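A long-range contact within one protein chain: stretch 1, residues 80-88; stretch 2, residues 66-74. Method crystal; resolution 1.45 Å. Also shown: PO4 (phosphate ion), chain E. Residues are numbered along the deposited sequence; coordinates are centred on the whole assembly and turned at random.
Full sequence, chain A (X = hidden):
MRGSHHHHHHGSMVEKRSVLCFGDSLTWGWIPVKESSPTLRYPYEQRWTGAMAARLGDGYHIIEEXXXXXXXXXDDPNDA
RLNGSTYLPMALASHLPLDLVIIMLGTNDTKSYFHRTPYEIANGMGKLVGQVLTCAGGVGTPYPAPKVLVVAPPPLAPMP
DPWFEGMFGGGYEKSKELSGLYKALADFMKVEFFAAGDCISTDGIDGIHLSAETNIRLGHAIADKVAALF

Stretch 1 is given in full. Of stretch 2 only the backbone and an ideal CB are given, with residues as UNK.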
# COMPACT_ATOMS: atom_id res chain seq x y z
N ALA A 80 14.21 7.04 -5.83
CA ALA A 80 13.75 6.54 -4.54
C ALA A 80 14.77 6.74 -3.42
O ALA A 80 14.48 6.38 -2.27
CB ALA A 80 13.39 5.06 -4.69
N ARG A 81 15.96 7.26 -3.69
CA ARG A 81 17.01 7.35 -2.69
C ARG A 81 16.99 8.65 -1.87
O ARG A 81 17.79 8.78 -0.94
CB ARG A 81 18.38 7.24 -3.39
CG ARG A 81 18.66 5.87 -4.07
CD ARG A 81 19.92 5.89 -4.92
NE ARG A 81 19.76 6.71 -6.13
CZ ARG A 81 20.65 6.79 -7.12
NH1 ARG A 81 21.77 6.08 -7.09
NH2 ARG A 81 20.40 7.58 -8.15
N LEU A 82 16.10 9.61 -2.20
CA LEU A 82 16.36 11.01 -1.86
C LEU A 82 15.62 11.54 -0.63
O LEU A 82 15.84 12.69 -0.25
CB LEU A 82 16.08 11.90 -3.07
CG LEU A 82 16.88 11.53 -4.32
CD1 LEU A 82 16.55 12.49 -5.47
CD2 LEU A 82 18.37 11.50 -4.05
N ASN A 83 14.76 10.76 0.01
CA ASN A 83 14.06 11.23 1.21
C ASN A 83 14.99 11.11 2.41
O ASN A 83 15.33 10.01 2.85
CB ASN A 83 12.77 10.42 1.39
CG ASN A 83 11.91 10.92 2.53
OD1 ASN A 83 12.41 11.39 3.56
ND2 ASN A 83 10.61 10.78 2.37
N GLY A 84 15.40 12.24 2.97
CA GLY A 84 16.34 12.20 4.08
C GLY A 84 15.79 11.47 5.29
O GLY A 84 16.49 10.69 5.95
N SER A 85 14.50 11.69 5.59
CA SER A 85 13.88 11.13 6.78
C SER A 85 13.68 9.61 6.65
O SER A 85 13.46 8.94 7.65
CB SER A 85 12.55 11.84 7.06
OG SER A 85 11.55 11.43 6.13
N THR A 86 13.71 9.07 5.42
CA THR A 86 13.65 7.62 5.26
C THR A 86 14.93 6.93 5.72
O THR A 86 14.88 5.80 6.23
CB THR A 86 13.33 7.29 3.80
OG1 THR A 86 12.07 7.88 3.45
CG2 THR A 86 13.28 5.77 3.55
N TYR A 87 16.08 7.57 5.52
CA TYR A 87 17.41 7.01 5.77
C TYR A 87 17.98 7.39 7.14
O TYR A 87 18.79 6.63 7.69
CB TYR A 87 18.36 7.54 4.67
CG TYR A 87 19.83 7.11 4.60
CD1 TYR A 87 20.83 7.78 5.32
CD2 TYR A 87 20.23 6.09 3.74
CE1 TYR A 87 22.17 7.40 5.21
CE2 TYR A 87 21.55 5.72 3.62
CZ TYR A 87 22.52 6.38 4.34
OH TYR A 87 23.84 5.98 4.21
N LEU A 88 17.61 8.55 7.71
CA LEU A 88 18.29 9.02 8.92
C LEU A 88 18.18 8.04 10.09
O LEU A 88 19.20 7.80 10.75
CB LEU A 88 17.84 10.44 9.26
CG LEU A 88 18.55 11.10 10.45
CD1 LEU A 88 20.05 11.21 10.22
CD2 LEU A 88 17.97 12.48 10.71
N UNK A 66 26.40 12.59 3.14
CA UNK A 66 25.90 13.55 2.18
C UNK A 66 25.44 12.84 0.92
O UNK A 66 26.14 11.99 0.38
CB UNK A 66 26.97 14.59 1.85
N UNK A 67 24.26 13.22 0.44
CA UNK A 67 23.68 12.61 -0.74
C UNK A 67 23.12 13.70 -1.65
O UNK A 67 22.22 14.45 -1.26
CB UNK A 67 22.59 11.61 -0.35
N UNK A 68 23.67 13.80 -2.86
CA UNK A 68 23.17 14.78 -3.81
C UNK A 68 21.67 14.60 -4.02
O UNK A 68 21.16 13.48 -4.08
CB UNK A 68 23.91 14.67 -5.14
N UNK A 69 20.96 15.73 -4.13
CA UNK A 69 19.52 15.82 -4.38
C UNK A 69 18.65 15.42 -3.19
O UNK A 69 17.40 15.42 -3.30
CB UNK A 69 19.16 14.94 -5.58
N UNK A 70 19.24 15.15 -2.03
CA UNK A 70 18.47 14.75 -0.85
C UNK A 70 17.59 15.87 -0.33
O UNK A 70 18.01 17.04 -0.24
CB UNK A 70 19.41 14.28 0.26
N UNK A 71 16.35 15.51 0.02
CA UNK A 71 15.37 16.40 0.64
C UNK A 71 15.26 16.12 2.15
O UNK A 71 15.71 15.09 2.66
CB UNK A 71 14.01 16.24 -0.03
N UNK A 72 14.57 17.01 2.87
CA UNK A 72 14.31 16.72 4.29
C UNK A 72 13.42 15.48 4.46
O UNK A 72 13.77 14.51 5.16
CB UNK A 72 13.65 17.93 4.96
N UNK A 73 12.24 15.48 3.80
CA UNK A 73 11.21 14.49 4.09
C UNK A 73 10.30 14.24 2.91
O UNK A 73 9.13 13.86 3.10
CB UNK A 73 10.38 14.93 5.29
N UNK A 74 10.79 14.44 1.70
CA UNK A 74 9.99 14.31 0.49
C UNK A 74 10.48 13.16 -0.36
O UNK A 74 11.68 12.98 -0.55
CB UNK A 74 10.02 15.61 -0.32
P PO4 E . 21.74 19.26 -4.99
O1 PO4 E . 21.71 18.50 -3.69
O2 PO4 E . 21.56 20.72 -4.71
O3 PO4 E . 22.93 19.02 -5.89
O4 PO4 E . 20.68 18.76 -5.91

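Position 66 has an extended backbone, and nothing of stretch 1 lies within 5.5 Å of its ideal CB. The residue is Gly66.

Position 67 points its CB toward stretch 1, across a gap. A medium or long apolar side chain could cross it and meet Leu82. The residue is Leu67. Its CD2 lies 4.1 Å from Leu82 CD2 and 3.2 Å from Arg81 O.

The CB at 68 points sideways and has nothing of stretch 1 within 5.5 Å, so many side chains would fit. It is Ser68, whose backbone O packs 3.4 Å from Leu82 CD2.

Position 69 has phi/psi of 73/6. This left-handed conformation is the third place of a type II turn from 67 to 70, and it favours glycine, with asparagine next. The ideal CB is 3.6 Å from Leu82 CD1, so a small apolar group also suits. The residue is Ala69, and its CB rests on that methyl. Its N donates to O1 of the phosphate ion at 2.9 Å.

Position 70 points sideways, with its CB 3.9 Å from Leu82 O. Beyond lie Gly84, which has no side chain, and the Tyr87 ring. A long side chain could run past Gly84 and reach the ring; lysine, arginine, glutamine or methionine are plausible. It is Arg70. Its CG is 3.8 Å from Gly84 CA, and its NH2 lies over one face of the Tyr87 ring, 3.4 Å from CD1. Its NE donates to water 1 at 2.9 Å, and that water donates to Arg81 O at 2.8 Å.

Position 71 is bridged to Asn83 through the backbone. Its N donates to Leu82 O at 2.9 Å, and its O accepts from Gly84 N at 2.9 Å. CB points sideways, 4.0 Å from Leu82 O. The extended backbone suits valine or threonine, and a short hydroxyl such as that of serine or threonine could also bond to nearby backbone. The residue is Thr71. Its OG1 donates to the backbone O of 74 at 2.8 Å.

Position 72 points away, so its side chain is little constrained. Its O takes a weak hydrogen bond from Ser85 N at 2.9 Å. The residue is Thr72, whose OG1 is hydrogen-bonded elsewhere in the structure.

Position 73 points away overall, yet its ideal CB is 3.8 Å from Ser85 OG. Small or polar residues suit. It is Ser73, whose CA lies 3.4 Å from Asn83 OD1. Water 2 donates to Ser73 O at 3.1 Å and accepts from Asn83 ND2 at 2.9 Å.

Position 74 also points away, leaving the choice open. It is Leu74; its O lies 3.4 Å from Asn83 CB.

Stretch 2 66-74: GLSARTTSL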
# COMPACT_ATOMS: atom_id res chain seq x y z
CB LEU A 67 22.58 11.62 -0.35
CG LEU A 67 21.81 10.99 -1.51
CD1 LEU A 67 22.73 10.14 -2.38
CD2 LEU A 67 20.66 10.15 -0.95
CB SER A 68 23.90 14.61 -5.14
OG SER A 68 25.27 14.92 -4.97
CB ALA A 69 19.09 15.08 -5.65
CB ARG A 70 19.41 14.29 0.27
CG ARG A 70 18.70 13.92 1.58
CD ARG A 70 19.69 13.44 2.60
NE ARG A 70 19.93 12.01 2.51
CZ ARG A 70 21.06 11.40 2.86
NH1 ARG A 70 22.14 12.07 3.25
NH2 ARG A 70 21.11 10.10 2.81
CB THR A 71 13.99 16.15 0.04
OG1 THR A 71 13.50 14.86 0.45
CG2 THR A 71 14.01 16.26 -1.48
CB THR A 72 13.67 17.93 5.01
OG1 THR A 72 12.37 18.20 4.49
CG2 THR A 72 14.55 19.17 4.95
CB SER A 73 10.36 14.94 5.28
OG SER A 73 9.77 16.22 5.05
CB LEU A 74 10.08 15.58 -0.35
CG LEU A 74 9.43 16.84 0.20
CD1 LEU A 74 10.04 18.04 -0.49
CD2 LEU A 74 7.93 16.78 -0.06
O HOH W 1 18.07 9.96 1.61
O HOH W 2 8.65 11.16 4.52
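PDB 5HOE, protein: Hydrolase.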